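Local coordinates for protein KLLA0E08119p (Kluyveromyces lactis, PDB 3VA7) that probably catalyses the biotin- and ATP-dependent carboxylation of urea to urea-1-carboxylate, this chain being the urea carboxylase part of a larger enzyme that probably also hydrolyses the product, at residues P958-F963 against T1011-S1016; G1029-I1034 against G1042-V1047; I964-D969 against D1136-L1141; R713-G716 against G720-P723; M932-S937 against D974-L979. All coordinates share one frame; numbering follows the deposited sequence.

Contact 1: P958-F963 against T1011-S1016. With BTI (5-(hexahydro-2-oxo-1H-thieno[3,4-D]imidazol-6-yl)pentanal), chain B.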
# COMPACT_ATOMS: atom_id res chain seq x y z
N PRO A 958 -19.34 28.40 1.65
CA PRO A 958 -18.71 27.44 2.57
C PRO A 958 -19.14 25.98 2.39
O PRO A 958 -18.42 25.09 2.85
CB PRO A 958 -19.15 27.98 3.96
CG PRO A 958 -20.49 28.58 3.72
CD PRO A 958 -20.42 29.16 2.30
N ASN A 959 -20.28 25.76 1.73
CA ASN A 959 -20.85 24.43 1.56
C ASN A 959 -21.09 24.10 0.06
O ASN A 959 -21.92 24.76 -0.60
CB ASN A 959 -22.19 24.32 2.31
CG ASN A 959 -22.89 22.95 2.09
OD1 ASN A 959 -23.46 22.69 1.01
ND2 ASN A 959 -22.84 22.05 3.12
N ASN A 960 -20.41 23.05 -0.44
CA ASN A 960 -20.43 22.72 -1.87
C ASN A 960 -21.84 22.33 -2.37
O ASN A 960 -22.25 22.68 -3.52
CB ASN A 960 -19.39 21.64 -2.20
CG ASN A 960 -17.93 22.07 -1.90
OD1 ASN A 960 -17.65 23.23 -1.50
ND2 ASN A 960 -16.99 21.14 -2.08
N VAL A 961 -22.61 21.64 -1.54
CA VAL A 961 -23.90 21.17 -2.02
C VAL A 961 -24.80 22.35 -2.20
O VAL A 961 -25.52 22.42 -3.20
CB VAL A 961 -24.49 20.10 -1.12
CG1 VAL A 961 -26.05 19.90 -1.38
CG2 VAL A 961 -23.68 18.81 -1.27
N ASP A 962 -24.70 23.32 -1.29
CA ASP A 962 -25.46 24.56 -1.41
C ASP A 962 -25.16 25.39 -2.68
O ASP A 962 -26.08 25.89 -3.32
CB ASP A 962 -25.28 25.41 -0.17
CG ASP A 962 -25.99 24.85 1.04
OD1 ASP A 962 -27.01 24.16 0.88
OD2 ASP A 962 -25.52 25.12 2.16
N PHE A 963 -23.89 25.55 -3.01
CA PHE A 963 -23.51 25.99 -4.33
C PHE A 963 -24.19 25.21 -5.50
O PHE A 963 -24.81 25.86 -6.37
CB PHE A 963 -22.01 25.94 -4.47
CG PHE A 963 -21.55 26.12 -5.87
CD1 PHE A 963 -21.70 27.35 -6.50
CD2 PHE A 963 -21.00 25.05 -6.57
CE1 PHE A 963 -21.29 27.51 -7.84
CE2 PHE A 963 -20.60 25.21 -7.87
CZ PHE A 963 -20.74 26.42 -8.51
N THR A 1011 -18.84 23.82 -10.97
CA THR A 1011 -17.52 24.28 -11.32
C THR A 1011 -16.56 23.43 -10.50
O THR A 1011 -16.94 22.80 -9.52
CB THR A 1011 -17.25 25.78 -10.97
OG1 THR A 1011 -15.94 26.13 -11.41
CG2 THR A 1011 -17.26 26.04 -9.43
N LYS A 1012 -15.31 23.41 -10.92
CA LYS A 1012 -14.28 22.70 -10.21
C LYS A 1012 -13.58 23.75 -9.40
O LYS A 1012 -13.72 24.96 -9.69
CB LYS A 1012 -13.38 22.03 -11.23
CG LYS A 1012 -14.08 20.79 -11.89
CD LYS A 1012 -13.93 20.79 -13.40
CE LYS A 1012 -14.36 19.48 -13.98
NZ LYS A 1012 -14.19 19.47 -15.43
N TYR A 1013 -12.88 23.36 -8.35
CA TYR A 1013 -12.31 24.36 -7.47
C TYR A 1013 -11.28 25.27 -8.19
O TYR A 1013 -10.66 24.89 -9.20
CB TYR A 1013 -11.65 23.68 -6.27
CG TYR A 1013 -12.56 23.25 -5.11
CD1 TYR A 1013 -13.89 22.77 -5.33
CD2 TYR A 1013 -12.09 23.28 -3.79
CE1 TYR A 1013 -14.70 22.37 -4.26
CE2 TYR A 1013 -12.90 22.85 -2.70
CZ TYR A 1013 -14.17 22.41 -2.94
OH TYR A 1013 -14.92 22.00 -1.87
N ASN A 1014 -11.14 26.49 -7.67
CA ASN A 1014 -10.16 27.43 -8.14
C ASN A 1014 -9.45 28.08 -6.96
O ASN A 1014 -9.97 29.04 -6.38
CB ASN A 1014 -10.85 28.46 -9.03
CG ASN A 1014 -10.00 29.71 -9.27
OD1 ASN A 1014 -10.54 30.84 -9.34
ND2 ASN A 1014 -8.69 29.56 -9.35
N PRO A 1015 -8.26 27.59 -6.60
CA PRO A 1015 -7.50 26.48 -7.15
C PRO A 1015 -7.96 25.20 -6.50
O PRO A 1015 -8.75 25.24 -5.55
CB PRO A 1015 -6.05 26.77 -6.66
CG PRO A 1015 -6.21 27.37 -5.37
CD PRO A 1015 -7.55 28.18 -5.44
N SER A 1016 -7.43 24.07 -6.94
CA SER A 1016 -7.85 22.79 -6.38
C SER A 1016 -7.38 22.57 -4.93
O SER A 1016 -6.44 23.19 -4.48
CB SER A 1016 -7.39 21.68 -7.31
OG SER A 1016 -6.02 21.83 -7.65
C11 BTI B . -0.60 19.41 -6.08
O11 BTI B . -1.56 19.97 -5.48
C10 BTI B . -0.69 18.74 -7.49
C9 BTI B . -2.13 18.78 -8.00
C8 BTI B . -2.32 18.46 -9.48
C7 BTI B . -3.63 18.97 -10.10
C2 BTI B . -4.89 18.63 -9.32
S1 BTI B . -5.12 16.89 -9.12
C6 BTI B . -6.86 17.02 -8.89
C5 BTI B . -7.33 18.28 -9.58
N3 BTI B . -7.85 17.78 -10.82
C3 BTI B . -7.08 18.12 -11.82
O3 BTI B . -7.36 17.83 -13.08
N2 BTI B . -6.04 18.83 -11.43
C4 BTI B . -6.14 19.14 -10.01
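T1011 turns its two branches to different tasks: methyl CG2 meets the F963 ring, and OG1 is held by two groups. OG1 donates to K1012 O, meeting a lone pair in the carbonyl plane at 3.0 Å, and takes a weak bond from H722 N. With OG1 trans to the backbone N (chi1 -177°), CG2 is left to approach the ring obliquely, 3.6 Å from F963 CZ. The second pair is N960 and Y1013. The amide of N960 stands at the hydroxyl end of the phenol, turned 82° against the ring, but it is probably modelled the wrong way round and comes too close, so this approach is doubtful. Within 958-963, N959 N-caps helix 960-967: D962 N donates in plane to N959 OD1 at 2.7 Å, with an N-H...O angle of 163°. Y1013 also makes a cation-pi contact with R1017 and meets Y946 edge-to-face. Further along the loop, S1016 OG lies 3.6 Å from BTI C4, at the biotin pocket of the carboxyltransferase domain. The apolar contact of F963 with T1011, in a buried setting, thus sets this helix against the loop whose far end touches the biotin ring system.

Contact 2: G1029-I1034 against G1042-V1047. With URE (urea), chain C.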
# COMPACT_ATOMS: atom_id res chain seq x y z
N GLY A 1029 -18.74 20.25 -12.43
CA GLY A 1029 -19.67 20.62 -13.51
C GLY A 1029 -20.77 19.57 -13.49
O GLY A 1029 -21.38 19.33 -12.45
N MET A 1030 -21.00 18.90 -14.61
CA MET A 1030 -22.02 17.82 -14.59
C MET A 1030 -21.49 16.40 -14.28
O MET A 1030 -22.27 15.45 -14.24
CB MET A 1030 -22.79 17.80 -15.89
CG MET A 1030 -22.26 16.86 -16.92
SD MET A 1030 -22.76 17.40 -18.57
CE MET A 1030 -22.25 16.02 -19.60
N TYR A 1031 -20.19 16.28 -14.01
CA TYR A 1031 -19.59 14.96 -13.88
C TYR A 1031 -19.49 14.55 -12.43
O TYR A 1031 -19.42 15.38 -11.53
CB TYR A 1031 -18.21 14.86 -14.60
CG TYR A 1031 -18.28 15.09 -16.11
CD1 TYR A 1031 -17.86 16.31 -16.66
CD2 TYR A 1031 -18.84 14.14 -16.96
CE1 TYR A 1031 -17.93 16.56 -17.98
CE2 TYR A 1031 -18.94 14.38 -18.35
CZ TYR A 1031 -18.49 15.59 -18.85
OH TYR A 1031 -18.58 15.92 -20.21
N MET A 1032 -19.49 13.23 -12.24
CA MET A 1032 -19.37 12.63 -10.93
C MET A 1032 -18.08 11.85 -10.81
O MET A 1032 -17.70 11.16 -11.74
CB MET A 1032 -20.53 11.69 -10.73
CG MET A 1032 -20.48 11.04 -9.39
SD MET A 1032 -19.83 9.37 -9.46
CE MET A 1032 -18.72 9.57 -8.17
N CYS A 1033 -17.41 11.94 -9.66
CA CYS A 1033 -16.23 11.11 -9.38
C CYS A 1033 -16.26 10.50 -7.98
O CYS A 1033 -16.96 11.02 -7.09
CB CYS A 1033 -14.95 11.90 -9.54
SG CYS A 1033 -14.57 12.97 -8.14
N ILE A 1034 -15.56 9.39 -7.81
CA ILE A 1034 -15.31 8.80 -6.51
C ILE A 1034 -13.80 8.87 -6.33
O ILE A 1034 -13.06 8.39 -7.18
CB ILE A 1034 -15.75 7.35 -6.44
CG1 ILE A 1034 -17.27 7.30 -6.55
CG2 ILE A 1034 -15.29 6.75 -5.16
CD1 ILE A 1034 -17.83 5.89 -6.77
N GLY A 1042 -7.84 17.40 -5.32
CA GLY A 1042 -9.15 17.15 -5.87
C GLY A 1042 -9.74 18.52 -6.09
O GLY A 1042 -9.39 19.48 -5.40
N GLY A 1043 -10.66 18.61 -7.04
CA GLY A 1043 -11.17 19.89 -7.46
C GLY A 1043 -12.67 19.83 -7.59
O GLY A 1043 -13.31 20.88 -7.75
N TYR A 1044 -13.25 18.64 -7.53
CA TYR A 1044 -14.74 18.52 -7.62
C TYR A 1044 -15.47 19.01 -6.33
O TYR A 1044 -14.89 18.99 -5.22
CB TYR A 1044 -15.15 17.08 -7.89
CG TYR A 1044 -15.05 16.61 -9.33
CD1 TYR A 1044 -16.04 15.76 -9.87
CD2 TYR A 1044 -13.96 16.95 -10.15
CE1 TYR A 1044 -15.96 15.31 -11.18
CE2 TYR A 1044 -13.86 16.47 -11.46
CZ TYR A 1044 -14.87 15.65 -11.96
OH TYR A 1044 -14.82 15.18 -13.26
N GLN A 1045 -16.72 19.44 -6.49
CA GLN A 1045 -17.65 19.78 -5.39
C GLN A 1045 -18.01 18.55 -4.60
O GLN A 1045 -18.44 17.54 -5.15
CB GLN A 1045 -18.89 20.48 -5.93
CG GLN A 1045 -18.57 21.77 -6.76
CD GLN A 1045 -17.86 22.84 -5.95
OE1 GLN A 1045 -17.15 23.71 -6.50
NE2 GLN A 1045 -18.03 22.80 -4.64
N LEU A 1046 -17.80 18.60 -3.30
CA LEU A 1046 -17.92 17.43 -2.44
C LEU A 1046 -19.32 17.28 -1.83
O LEU A 1046 -19.88 18.19 -1.28
CB LEU A 1046 -16.85 17.46 -1.34
CG LEU A 1046 -15.42 17.77 -1.80
CD1 LEU A 1046 -14.49 17.88 -0.62
CD2 LEU A 1046 -14.87 16.75 -2.86
N VAL A 1047 -19.83 16.06 -1.86
CA VAL A 1047 -21.25 15.81 -1.75
C VAL A 1047 -21.49 14.66 -0.75
O VAL A 1047 -22.53 14.61 -0.09
CB VAL A 1047 -21.66 15.55 -3.19
CG1 VAL A 1047 -22.19 14.15 -3.52
CG2 VAL A 1047 -22.30 16.72 -3.79
C URE C . -11.07 15.72 -9.40
O URE C . -11.63 14.60 -9.50
N1 URE C . -10.83 16.29 -8.24
N2 URE C . -10.68 16.50 -10.42
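C1033 and Y1044 are the nearest residues across this contact, with CA atoms 7.8 Å apart and no hydrogen bond between the segments, so 1029-1034 and 1042-1047 meet through side chains. The Y1044 ring carries almost all of it. C1033 SG sits over one face, 4.1 Å from the ring centroid and 29° off the normal, a sulfur-aromatic contact; its nearest ring atom is Y1044 CD1 at 3.6 Å. Chi1 of 79° sets the sulfur between the backbone N and the carbonyl carbon, and the CB of C1033 points at the ring. Y1031 closes in at the phenol end, its CB 3.7 Å from Y1044 OH, while its own hydroxyl is hydrogen-bonded to H727. Y1044 OH bonds to D728, which fixes the far end of the ring. Urea lies obliquely against the ring on the same side as the sulfur, with URE C 3.2 Å from Y1044 CD2 and URE O 3.6 Å from C1033 SG. G1043 N is 2.6 Å from URE N1, so backbone and ring together line the urea pocket of the carboxyltransferase domain. Strand 1024-1028 pairs antiparallel with both 1031-1034 and 1045-1049, strand 997-1001 flanks 1031-1034 and touches both tyrosines through C998, and helix 960-967 packs on Q1045, L1046 and V1047.

Contact 3: I964-D969 against D1136-L1141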
# COMPACT_ATOMS: atom_id res chain seq x y z
N ILE A 964 -24.09 23.86 -5.55
CA ILE A 964 -24.77 23.15 -6.62
C ILE A 964 -26.23 23.59 -6.60
O ILE A 964 -26.78 24.01 -7.64
CB ILE A 964 -24.87 21.58 -6.51
CG1 ILE A 964 -23.54 20.80 -6.36
CG2 ILE A 964 -25.75 21.04 -7.65
CD1 ILE A 964 -22.36 21.50 -6.78
N ALA A 965 -26.85 23.49 -5.43
CA ALA A 965 -28.29 23.82 -5.30
C ALA A 965 -28.60 25.22 -5.79
O ALA A 965 -29.49 25.42 -6.60
CB ALA A 965 -28.78 23.65 -3.90
N ASP A 966 -27.82 26.18 -5.33
CA ASP A 966 -28.08 27.58 -5.66
C ASP A 966 -27.88 27.91 -7.16
O ASP A 966 -28.70 28.59 -7.76
CB ASP A 966 -27.22 28.47 -4.74
CG ASP A 966 -27.53 29.96 -4.84
OD1 ASP A 966 -26.62 30.72 -4.41
OD2 ASP A 966 -28.62 30.42 -5.28
N VAL A 967 -26.81 27.41 -7.77
CA VAL A 967 -26.50 27.79 -9.15
C VAL A 967 -27.50 27.13 -10.10
O VAL A 967 -27.80 27.63 -11.21
CB VAL A 967 -25.01 27.62 -9.50
CG1 VAL A 967 -24.61 26.13 -9.57
CG2 VAL A 967 -24.69 28.34 -10.80
N ASN A 968 -28.07 26.04 -9.64
CA ASN A 968 -29.09 25.38 -10.42
C ASN A 968 -30.53 25.76 -10.06
O ASN A 968 -31.46 25.25 -10.67
CB ASN A 968 -28.91 23.88 -10.27
CG ASN A 968 -27.88 23.34 -11.20
OD1 ASN A 968 -28.16 23.20 -12.38
ND2 ASN A 968 -26.70 23.02 -10.69
N ASP A 969 -30.71 26.61 -9.06
CA ASP A 969 -32.03 26.95 -8.56
C ASP A 969 -32.86 25.80 -8.07
O ASP A 969 -34.03 25.73 -8.44
CB ASP A 969 -32.84 27.62 -9.65
CG ASP A 969 -32.94 29.08 -9.43
OD1 ASP A 969 -33.72 29.50 -8.50
OD2 ASP A 969 -32.19 29.77 -10.16
N ASP A 1136 -24.47 33.17 -14.85
CA ASP A 1136 -23.42 34.06 -15.35
C ASP A 1136 -22.77 34.91 -14.26
O ASP A 1136 -21.55 35.12 -14.30
CB ASP A 1136 -23.89 34.93 -16.53
CG ASP A 1136 -24.15 34.12 -17.81
OD1 ASP A 1136 -25.03 34.51 -18.58
OD2 ASP A 1136 -23.50 33.08 -18.06
N GLU A 1137 -23.54 35.37 -13.26
CA GLU A 1137 -22.91 36.10 -12.15
C GLU A 1137 -21.98 35.14 -11.43
O GLU A 1137 -20.81 35.46 -11.13
CB GLU A 1137 -23.96 36.75 -11.21
CG GLU A 1137 -23.44 37.82 -10.18
CD GLU A 1137 -22.51 38.91 -10.77
OE1 GLU A 1137 -21.91 39.71 -9.99
OE2 GLU A 1137 -22.35 38.97 -12.02
N PHE A 1138 -22.47 33.92 -11.22
CA PHE A 1138 -21.63 32.87 -10.64
C PHE A 1138 -20.36 32.66 -11.45
O PHE A 1138 -19.27 32.65 -10.88
CB PHE A 1138 -22.39 31.55 -10.50
CG PHE A 1138 -23.05 31.36 -9.16
CD1 PHE A 1138 -22.29 31.19 -8.01
CD2 PHE A 1138 -24.44 31.28 -9.06
CE1 PHE A 1138 -22.89 30.96 -6.78
CE2 PHE A 1138 -25.07 31.06 -7.84
CZ PHE A 1138 -24.30 30.91 -6.69
N ALA A 1139 -20.50 32.51 -12.78
CA ALA A 1139 -19.30 32.31 -13.64
C ALA A 1139 -18.37 33.49 -13.52
O ALA A 1139 -17.15 33.33 -13.55
CB ALA A 1139 -19.66 32.01 -15.14
N ARG A 1140 -18.93 34.68 -13.36
CA ARG A 1140 -18.09 35.87 -13.18
C ARG A 1140 -17.35 35.79 -11.82
O ARG A 1140 -16.10 35.82 -11.75
CB ARG A 1140 -18.94 37.13 -13.33
CG ARG A 1140 -18.17 38.42 -13.29
CD ARG A 1140 -19.12 39.60 -13.25
NE ARG A 1140 -19.58 39.95 -11.89
CZ ARG A 1140 -18.82 40.49 -10.94
NH1 ARG A 1140 -17.52 40.71 -11.15
NH2 ARG A 1140 -19.35 40.77 -9.75
N LEU A 1141 -18.13 35.62 -10.76
CA LEU A 1141 -17.54 35.48 -9.43
C LEU A 1141 -16.49 34.33 -9.35
O LEU A 1141 -15.39 34.54 -8.80
CB LEU A 1141 -18.64 35.43 -8.33
CG LEU A 1141 -19.38 36.78 -8.16
CD1 LEU A 1141 -20.77 36.73 -7.43
CD2 LEU A 1141 -18.45 37.79 -7.51
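F1138 lies against D966 and V967 in the last turn of helix 960-967. That turn starts from I964, whose carbonyl oxygen accepts twice from N968: the backbone N at 3.1 Å from I964 O, and the amide ND2 at 3.2 Å from I964 O, reaching it from opposite faces of the carbonyl plane. Next comes D966. Its CG is trans to the backbone N (chi1 -172°), which swings the carboxylate to the rim of the phenyl ring, where OD1 is 3.3 Å from F1138 CZ and the two planes stand 82° apart. The other oxygen, OD2, makes a salt bridge with K1134, so the acid is tied to the same helix that presents the ring. V967 takes the face instead: CB lies 4.1 Å from the F1138 centroid, 26° off the normal, a CH-pi contact displaced toward the rim, and CG2 comes within 3.4 Å of F1138 CD2. This is a helix-helix contact in which helix 1133-1142 sends one aromatic side chain onto the C-terminal end of helix 960-967; F963, one turn earlier than V967, meets the same ring edge-to-face. An alanine at F1138 would lack the ring, which is likely to open a gap beside V967 and F963. N968 also directs OD1 to the backbone N of L1009, and D969 ends the helix in a Schellman motif with positive phi, its N bonded to D966 O at 3.1 Å. On helix 1133-1142, R1140 grips E1137 side-on, NE and NH2 each taking a different carboxylate oxygen.

Contact 4: R713-G716 against G720-P723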
# COMPACT_ATOMS: atom_id res chain seq x y z
N ARG A 713 -12.72 32.18 -23.27
CA ARG A 713 -14.13 31.85 -23.10
C ARG A 713 -14.57 32.52 -21.81
O ARG A 713 -13.72 32.88 -20.97
CB ARG A 713 -14.36 30.32 -23.04
CG ARG A 713 -13.84 29.50 -24.20
CD ARG A 713 -14.14 28.03 -23.97
NE ARG A 713 -13.44 27.53 -22.79
CZ ARG A 713 -13.57 26.31 -22.25
NH1 ARG A 713 -14.37 25.41 -22.77
NH2 ARG A 713 -12.89 25.98 -21.15
N SER A 714 -15.88 32.69 -21.67
CA SER A 714 -16.46 33.38 -20.52
C SER A 714 -16.67 32.38 -19.38
O SER A 714 -16.64 32.77 -18.19
CB SER A 714 -17.79 34.04 -20.91
OG SER A 714 -18.81 33.09 -21.25
N ASP A 715 -16.90 31.10 -19.76
CA ASP A 715 -17.02 29.94 -18.86
C ASP A 715 -16.69 28.64 -19.61
O ASP A 715 -16.46 28.67 -20.81
CB ASP A 715 -18.41 29.85 -18.24
CG ASP A 715 -19.54 29.83 -19.28
OD1 ASP A 715 -20.02 30.95 -19.56
OD2 ASP A 715 -19.94 28.75 -19.79
N GLY A 716 -16.69 27.50 -18.89
CA GLY A 716 -16.49 26.19 -19.50
C GLY A 716 -17.75 25.36 -19.77
O GLY A 716 -17.64 24.15 -20.00
N GLY A 720 -18.03 22.71 -16.21
CA GLY A 720 -17.73 23.57 -15.09
C GLY A 720 -17.72 25.01 -15.57
O GLY A 720 -17.38 25.29 -16.73
N LEU A 721 -18.06 25.94 -14.69
CA LEU A 721 -18.18 27.32 -15.06
C LEU A 721 -16.85 28.00 -15.26
O LEU A 721 -16.70 28.81 -16.16
CB LEU A 721 -19.06 28.05 -14.08
CG LEU A 721 -20.50 27.68 -14.40
CD1 LEU A 721 -21.45 28.13 -13.34
CD2 LEU A 721 -20.88 28.30 -15.73
N HIS A 722 -15.84 27.66 -14.48
CA HIS A 722 -14.61 28.41 -14.61
C HIS A 722 -13.96 28.17 -15.99
O HIS A 722 -13.88 27.03 -16.45
CB HIS A 722 -13.68 28.04 -13.51
CG HIS A 722 -12.44 28.85 -13.50
ND1 HIS A 722 -12.27 29.91 -12.64
CD2 HIS A 722 -11.32 28.78 -14.25
CE1 HIS A 722 -11.07 30.44 -12.84
NE2 HIS A 722 -10.47 29.76 -13.81
N PRO A 723 -13.48 29.25 -16.66
CA PRO A 723 -13.10 29.03 -18.04
C PRO A 723 -11.96 28.09 -18.26
O PRO A 723 -11.78 27.71 -19.40
CB PRO A 723 -12.71 30.43 -18.53
CG PRO A 723 -13.40 31.34 -17.60
CD PRO A 723 -13.33 30.66 -16.30
O HOH W 1 -11.31 29.52 -21.91
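D715 and G716 against G720 and L721 make the dense half of this contact, whereas R713 and S714 form its looser half, where a water takes part; P723 bridges the two. In the dense half the backbones come close: G716 N donates to L721 O at 3.0 Å, although the position of that oxygen is less certain. The backbone of G720, with phi at 133°, adopts a conformation suited to glycine. D715 and L721 lie side by side and point the same way, L721 CD2 being 3.8 Å from D715 CB, and A1139 of helix 1133-1142 touches both. The two segments are irregular limbs of one loop that folds back on itself between strands 701-705 and 725-730 of the carboxyltransferase domain. On the looser side P723 CG rests 3.6 Å from S714 O, and R713 bends at chi3 (-63°), bringing its guanidinium over D715 O and G716 CA. NH2 donates to P723 O at 2.7 Å, arriving above the carbonyl plane rather than on a lone pair, and also bonds to N725 O. Water 1 joins in: it accepts from R713 NE at 3.0 Å and donates to P723 O at 3.1 Å, so that oxygen is held by two donors. A leucine in place of R713 would probably leave P723 O without its charged donor and remove a main hold on this water. At the exposed S714, OG donates to D715 OD1 from above the carboxylate plane, while D715 OD2 accepts from G717 N.

Contact 5: M932-S937 against D974-L979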
# COMPACT_ATOMS: atom_id res chain seq x y z
N MET A 932 -23.68 5.18 -0.05
CA MET A 932 -23.06 6.51 0.15
C MET A 932 -23.72 7.28 1.32
O MET A 932 -24.97 7.44 1.41
CB MET A 932 -23.10 7.30 -1.16
CG MET A 932 -22.47 8.66 -1.10
SD MET A 932 -23.49 9.89 -1.98
CE MET A 932 -24.42 10.45 -0.61
N ALA A 933 -22.87 7.74 2.22
CA ALA A 933 -23.26 8.75 3.20
C ALA A 933 -23.30 10.20 2.65
O ALA A 933 -22.28 10.76 2.23
CB ALA A 933 -22.38 8.64 4.41
N PHE A 934 -24.49 10.80 2.61
CA PHE A 934 -24.62 12.23 2.30
C PHE A 934 -23.94 13.22 3.30
O PHE A 934 -24.30 13.29 4.47
CB PHE A 934 -26.08 12.57 2.09
CG PHE A 934 -26.30 13.88 1.39
CD1 PHE A 934 -25.93 14.04 0.04
CD2 PHE A 934 -26.83 14.97 2.08
CE1 PHE A 934 -26.12 15.26 -0.64
CE2 PHE A 934 -27.01 16.20 1.41
CZ PHE A 934 -26.65 16.34 0.05
N GLU A 935 -22.94 13.95 2.83
CA GLU A 935 -22.36 15.07 3.61
C GLU A 935 -21.96 14.64 5.00
O GLU A 935 -22.35 15.27 5.96
CB GLU A 935 -23.32 16.27 3.73
CG GLU A 935 -23.22 17.15 2.58
CD GLU A 935 -23.91 18.49 2.73
OE1 GLU A 935 -23.36 19.47 2.25
OE2 GLU A 935 -25.01 18.58 3.29
N ASP A 936 -21.19 13.58 5.09
CA ASP A 936 -20.73 13.05 6.36
C ASP A 936 -19.61 13.90 6.87
O ASP A 936 -19.17 14.82 6.20
CB ASP A 936 -20.20 11.65 6.13
CG ASP A 936 -19.07 11.64 5.12
OD1 ASP A 936 -19.37 11.90 3.91
OD2 ASP A 936 -17.91 11.43 5.51
N SER A 937 -19.07 13.56 8.03
CA SER A 937 -18.11 14.41 8.65
C SER A 937 -16.79 14.49 7.86
O SER A 937 -16.12 15.53 7.87
CB SER A 937 -17.87 13.96 10.09
OG SER A 937 -17.13 12.74 10.18
N ASP A 974 -32.93 18.34 -3.40
CA ASP A 974 -32.98 17.95 -4.77
C ASP A 974 -31.64 17.37 -5.24
O ASP A 974 -31.64 16.38 -5.95
CB ASP A 974 -33.41 19.11 -5.69
CG ASP A 974 -34.85 19.49 -5.48
OD1 ASP A 974 -35.16 20.70 -5.53
OD2 ASP A 974 -35.66 18.58 -5.25
N VAL A 975 -30.52 17.97 -4.81
CA VAL A 975 -29.20 17.43 -5.10
C VAL A 975 -29.06 16.08 -4.46
O VAL A 975 -28.64 15.08 -5.09
CB VAL A 975 -28.05 18.37 -4.61
CG1 VAL A 975 -26.67 17.74 -4.88
CG2 VAL A 975 -28.15 19.72 -5.25
N LYS A 976 -29.43 16.00 -3.20
CA LYS A 976 -29.31 14.72 -2.54
C LYS A 976 -30.14 13.68 -3.30
O LYS A 976 -29.69 12.58 -3.49
CB LYS A 976 -29.71 14.82 -1.09
CG LYS A 976 -29.62 13.52 -0.32
CD LYS A 976 -30.15 13.65 1.14
CE LYS A 976 -31.65 13.41 1.19
NZ LYS A 976 -32.29 13.89 2.46
N ASN A 977 -31.34 14.05 -3.75
CA ASN A 977 -32.20 13.12 -4.45
C ASN A 977 -31.60 12.64 -5.74
O ASN A 977 -31.78 11.45 -6.08
CB ASN A 977 -33.56 13.72 -4.79
CG ASN A 977 -34.46 13.93 -3.58
OD1 ASN A 977 -34.32 13.24 -2.53
ND2 ASN A 977 -35.41 14.88 -3.72
N MET A 978 -30.91 13.52 -6.48
CA MET A 978 -30.37 13.05 -7.73
C MET A 978 -29.22 12.11 -7.49
O MET A 978 -29.15 11.07 -8.16
CB MET A 978 -30.08 14.12 -8.76
CG MET A 978 -28.78 14.70 -8.69
SD MET A 978 -27.44 13.76 -9.45
CE MET A 978 -26.24 15.08 -9.36
N LEU A 979 -28.39 12.39 -6.50
CA LEU A 979 -27.34 11.45 -6.19
C LEU A 979 -27.85 10.04 -5.92
O LEU A 979 -27.14 9.03 -6.20
CB LEU A 979 -26.52 11.94 -5.03
CG LEU A 979 -25.77 13.22 -5.39
CD1 LEU A 979 -25.49 13.94 -4.13
CD2 LEU A 979 -24.48 12.80 -6.11
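F934 turns CG away from its own N (chi1 -163°) and so extends its ring toward helix 972-979, while K976, extended through chi1 and chi2 (179° and -175°), lays CB, CG and CD over that ring before a bend at chi3 carries CE and NZ off it. K976 CG stands almost exactly above the centre, 3.7 Å from the F934 centroid and 9° off the normal, in a CH-pi contact. The neighbouring methylenes widen the cover: K976 CB is 3.6 Å from F934 CZ, and K976 CD is 3.7 Å from F934 CD2. L979, one turn on, comes in at the edge instead, its CD1 3.8 Å from F934 CE1. The contact joins the end of strand 922-934, in the mixed sheet of the carboxyltransferase domain, to a helix reached through two intervening helices, 937-949 and 960-967. On the face opposite K976 lies E935 CG, 4.1 Å above the ring plane, and M932 CE lies in the plane at the edge, so the ring is also bordered by its own strand end and the turn after it. V961 of helix 960-967 touches it too. E935 makes a salt bridge to R972 at the start of the helix, and Y980 OH is hydrogen-bonded to M932 O just beyond its end.

How the contacts relate
Helix 960-967 serves both contact 1 and contact 3, whose centres are 11 Å apart, and F963 and F1138 touch between them. Contact 2 holds four of the seven residues of the urea pocket; its centre is 9 Å from that of contact 1, whose S1016 reaches biotin, and Y1013 N probably donates to G1043 O at 2.6 Å, linking the loop that leads to S1016 with the urea-binding G1043. Contact 5 shares the sheet with contact 2: E935 N lies 3.0 Å from V1047 O, a probable hydrogen bond between neighbouring strands. From another part of the carboxyltransferase domain, contact 4 supplies L721, which packs on A1139 and V967 of contact 3; it lies about 26 Å, centre to centre, from contact 5.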